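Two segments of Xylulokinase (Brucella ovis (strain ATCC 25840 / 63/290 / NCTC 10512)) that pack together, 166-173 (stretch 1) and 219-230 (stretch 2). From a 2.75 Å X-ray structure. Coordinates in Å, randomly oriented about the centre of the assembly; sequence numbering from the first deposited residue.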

# COMPACT_ATOMS: atom_id res chain seq x y z
N ARG A 166 8.01 -5.25 -15.94
CA ARG A 166 7.26 -5.40 -17.18
C ARG A 166 8.15 -5.14 -18.39
O ARG A 166 7.92 -5.72 -19.46
CB ARG A 166 6.04 -4.46 -17.19
CG ARG A 166 5.17 -4.56 -18.48
CD ARG A 166 4.58 -3.23 -18.90
NE ARG A 166 3.92 -2.58 -17.76
CZ ARG A 166 2.78 -2.99 -17.20
NH1 ARG A 166 2.29 -2.32 -16.16
NH2 ARG A 166 2.11 -4.03 -17.68
N LEU A 167 9.12 -4.24 -18.25
CA LEU A 167 10.05 -3.97 -19.35
C LEU A 167 10.87 -5.21 -19.65
O LEU A 167 11.08 -5.55 -20.82
CB LEU A 167 10.99 -2.82 -18.98
CG LEU A 167 12.06 -2.45 -20.00
CD1 LEU A 167 11.46 -1.95 -21.31
CD2 LEU A 167 13.01 -1.44 -19.41
N TRP A 168 11.31 -5.91 -18.61
CA TRP A 168 11.98 -7.20 -18.78
C TRP A 168 11.04 -8.26 -19.38
O TRP A 168 11.46 -9.07 -20.21
CB TRP A 168 12.58 -7.63 -17.44
CG TRP A 168 13.04 -9.04 -17.41
CD1 TRP A 168 14.03 -9.58 -18.15
CD2 TRP A 168 12.49 -10.12 -16.62
NE1 TRP A 168 14.15 -10.93 -17.87
CE2 TRP A 168 13.22 -11.28 -16.94
CE3 TRP A 168 11.45 -10.20 -15.69
CZ2 TRP A 168 12.95 -12.52 -16.34
CZ3 TRP A 168 11.19 -11.44 -15.09
CH2 TRP A 168 11.94 -12.57 -15.42
N LEU A 169 9.77 -8.28 -18.95
CA LEU A 169 8.83 -9.31 -19.40
C LEU A 169 8.34 -9.06 -20.83
O LEU A 169 8.25 -10.00 -21.63
CB LEU A 169 7.64 -9.34 -18.43
CG LEU A 169 7.88 -9.92 -17.03
CD1 LEU A 169 6.65 -9.72 -16.15
CD2 LEU A 169 8.21 -11.40 -17.15
N THR A 170 8.01 -7.81 -21.17
CA THR A 170 7.34 -7.49 -22.43
C THR A 170 8.17 -6.66 -23.38
O THR A 170 7.85 -6.64 -24.57
CB THR A 170 6.04 -6.70 -22.19
OG1 THR A 170 6.36 -5.37 -21.76
CG2 THR A 170 5.14 -7.39 -21.19
N GLY A 171 9.17 -5.94 -22.91
CA GLY A 171 9.90 -5.05 -23.78
C GLY A 171 9.23 -3.73 -24.07
O GLY A 171 9.71 -2.99 -24.94
N GLU A 172 8.15 -3.39 -23.36
CA GLU A 172 7.46 -2.12 -23.55
C GLU A 172 7.56 -1.27 -22.29
O GLU A 172 7.90 -1.76 -21.21
CB GLU A 172 5.99 -2.33 -23.96
CG GLU A 172 5.84 -2.65 -25.45
CD GLU A 172 4.40 -2.89 -25.88
OE1 GLU A 172 3.67 -1.90 -26.12
OE2 GLU A 172 4.00 -4.07 -25.97
N TYR A 173 7.33 0.03 -22.46
CA TYR A 173 7.32 0.99 -21.35
C TYR A 173 5.86 1.33 -21.05
O TYR A 173 5.28 2.19 -21.70
CB TYR A 173 8.11 2.25 -21.70
CG TYR A 173 9.52 2.06 -22.20
CD1 TYR A 173 10.56 1.71 -21.35
CD2 TYR A 173 9.81 2.24 -23.54
CE1 TYR A 173 11.86 1.56 -21.83
CE2 TYR A 173 11.08 2.09 -24.03
CZ TYR A 173 12.10 1.75 -23.18
OH TYR A 173 13.35 1.60 -23.72
N GLY A 219 0.90 -5.17 -22.87
CA GLY A 219 2.08 -5.86 -23.35
C GLY A 219 1.85 -7.36 -23.49
O GLY A 219 0.90 -7.93 -22.94
N CYS A 220 2.72 -7.98 -24.28
CA CYS A 220 2.76 -9.43 -24.44
C CYS A 220 4.12 -9.93 -23.99
O CYS A 220 5.13 -9.24 -24.12
CB CYS A 220 2.50 -9.82 -25.92
SG CYS A 220 0.85 -9.39 -26.52
N LEU A 221 4.14 -11.14 -23.43
CA LEU A 221 5.40 -11.73 -23.00
C LEU A 221 6.36 -11.94 -24.17
O LEU A 221 5.96 -12.46 -25.22
CB LEU A 221 5.13 -13.05 -22.29
CG LEU A 221 6.30 -13.80 -21.67
CD1 LEU A 221 6.99 -12.98 -20.57
CD2 LEU A 221 5.80 -15.15 -21.14
N ARG A 222 7.61 -11.52 -23.99
CA ARG A 222 8.62 -11.66 -25.04
C ARG A 222 8.81 -13.13 -25.41
O ARG A 222 8.81 -14.01 -24.55
CB ARG A 222 9.95 -11.03 -24.60
CG ARG A 222 10.04 -9.52 -24.88
CD ARG A 222 11.42 -8.89 -24.59
NE ARG A 222 11.90 -9.17 -23.24
CZ ARG A 222 12.98 -9.87 -22.94
NH1 ARG A 222 13.75 -10.38 -23.89
NH2 ARG A 222 13.31 -10.06 -21.67
N ALA A 223 9.01 -13.38 -26.71
CA ALA A 223 9.08 -14.75 -27.21
C ALA A 223 10.21 -15.55 -26.55
O ALA A 223 10.03 -16.73 -26.23
CB ALA A 223 9.21 -14.75 -28.73
N GLU A 224 11.38 -14.92 -26.35
CA GLU A 224 12.49 -15.65 -25.71
C GLU A 224 12.08 -16.14 -24.32
O GLU A 224 12.50 -17.22 -23.89
CB GLU A 224 13.76 -14.78 -25.65
CG GLU A 224 13.58 -13.39 -25.04
CD GLU A 224 13.27 -12.31 -26.08
OE1 GLU A 224 12.25 -12.42 -26.79
OE2 GLU A 224 14.06 -11.34 -26.17
N LEU A 225 11.28 -15.35 -23.60
CA LEU A 225 10.77 -15.76 -22.30
C LEU A 225 9.63 -16.76 -22.42
O LEU A 225 9.51 -17.67 -21.60
CB LEU A 225 10.31 -14.54 -21.50
CG LEU A 225 11.45 -13.64 -21.04
CD1 LEU A 225 10.91 -12.41 -20.41
CD2 LEU A 225 12.28 -14.43 -20.05
N ALA A 226 8.78 -16.60 -23.44
CA ALA A 226 7.70 -17.56 -23.66
C ALA A 226 8.24 -18.97 -23.93
O ALA A 226 7.59 -19.96 -23.56
CB ALA A 226 6.82 -17.11 -24.83
N ALA A 227 9.41 -19.07 -24.55
CA ALA A 227 10.03 -20.37 -24.79
C ALA A 227 10.90 -20.83 -23.63
O ALA A 227 11.08 -22.04 -23.45
CB ALA A 227 10.87 -20.33 -26.07
N GLU A 228 11.45 -19.91 -22.85
CA GLU A 228 12.32 -20.29 -21.75
C GLU A 228 11.56 -21.08 -20.69
O GLU A 228 12.14 -21.94 -20.02
CB GLU A 228 12.97 -19.05 -21.16
CG GLU A 228 14.00 -19.30 -20.06
CD GLU A 228 14.68 -18.02 -19.61
OE1 GLU A 228 15.13 -17.25 -20.49
OE2 GLU A 228 14.75 -17.77 -18.39
N TRP A 229 10.25 -20.82 -20.56
CA TRP A 229 9.37 -21.52 -19.63
C TRP A 229 8.33 -22.37 -20.36
O TRP A 229 7.44 -22.95 -19.72
CB TRP A 229 8.67 -20.51 -18.71
CG TRP A 229 9.62 -19.56 -18.05
CD1 TRP A 229 10.84 -19.87 -17.53
CD2 TRP A 229 9.45 -18.15 -17.87
NE1 TRP A 229 11.44 -18.74 -17.02
CE2 TRP A 229 10.60 -17.67 -17.22
CE3 TRP A 229 8.43 -17.24 -18.19
CZ2 TRP A 229 10.77 -16.31 -16.88
CZ3 TRP A 229 8.60 -15.91 -17.86
CH2 TRP A 229 9.76 -15.46 -17.21
N SER A 230 8.43 -22.46 -21.69
CA SER A 230 7.52 -23.23 -22.54
C SER A 230 6.07 -22.77 -22.36
O SER A 230 5.24 -23.44 -21.75
CB SER A 230 7.68 -24.73 -22.29
OG SER A 230 8.84 -25.22 -22.93

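How does Arg 222 bind the end of a helix? The helix that enters at Arg 166 runs out at Thr 170, leaving its last carbonyl oxygens without the amide partners that a further turn would supply. Arg 222 provides substitutes. Its backbone N donates to Leu 169 O at 2.9 Å, in nearly straight geometry, while its CA-to-CB bond points toward stretch 1, and the side chain delivers NH2 to Trp 168 O at 2.6 Å. A weak second bond joins Arg 222 NE to the same Trp 168 O at 3.1 Å. That carbonyl lies near the plane of the guanidinium, at its edge, as suits N-H donors. The remaining nitrogen, Arg 222 NH1, forms a very short salt bridge of 2.5 Å with Glu 224 OE2, within its own stretch.

What does Trp 168 add besides its carbonyl? Its CA-to-CB bond points away from stretch 2, yet the indole reaches back to it. Leu 225 CD1 lies over one face of the ring, and Trp 168 CH2 comes within 4.0 Å of Trp 229 CH2, approaching the Trp 229 ring at its edge.

Where does Leu 169 place its side chain? Its CA-to-CB bond points away, but the end of the side chain comes nearer to stretch 2: Leu 169 CD2 lies 4.0 Å from Leu 221 CD1, 4.3 Å from Trp 229 CH2 and 4.4 Å from Leu 225 CD1. These purely apolar contacts complement the polar link made by its carbonyl.

Why do the backbones come so close around Thr 170? Thr 170 CA lies 4.7 Å from Leu 221 CA and makes a CA-H...O contact with Cys 220 O at 3.3 Å. Gly 219 leaves room beside it: an ideal CB there would clash with Thr 170 CG2, at 2.9 Å, and the glycine's own backbone angles also disfavour a side chain. Thr 170 OG1 meanwhile donates to Arg 166 O at 2.8 Å, turned to its own helix.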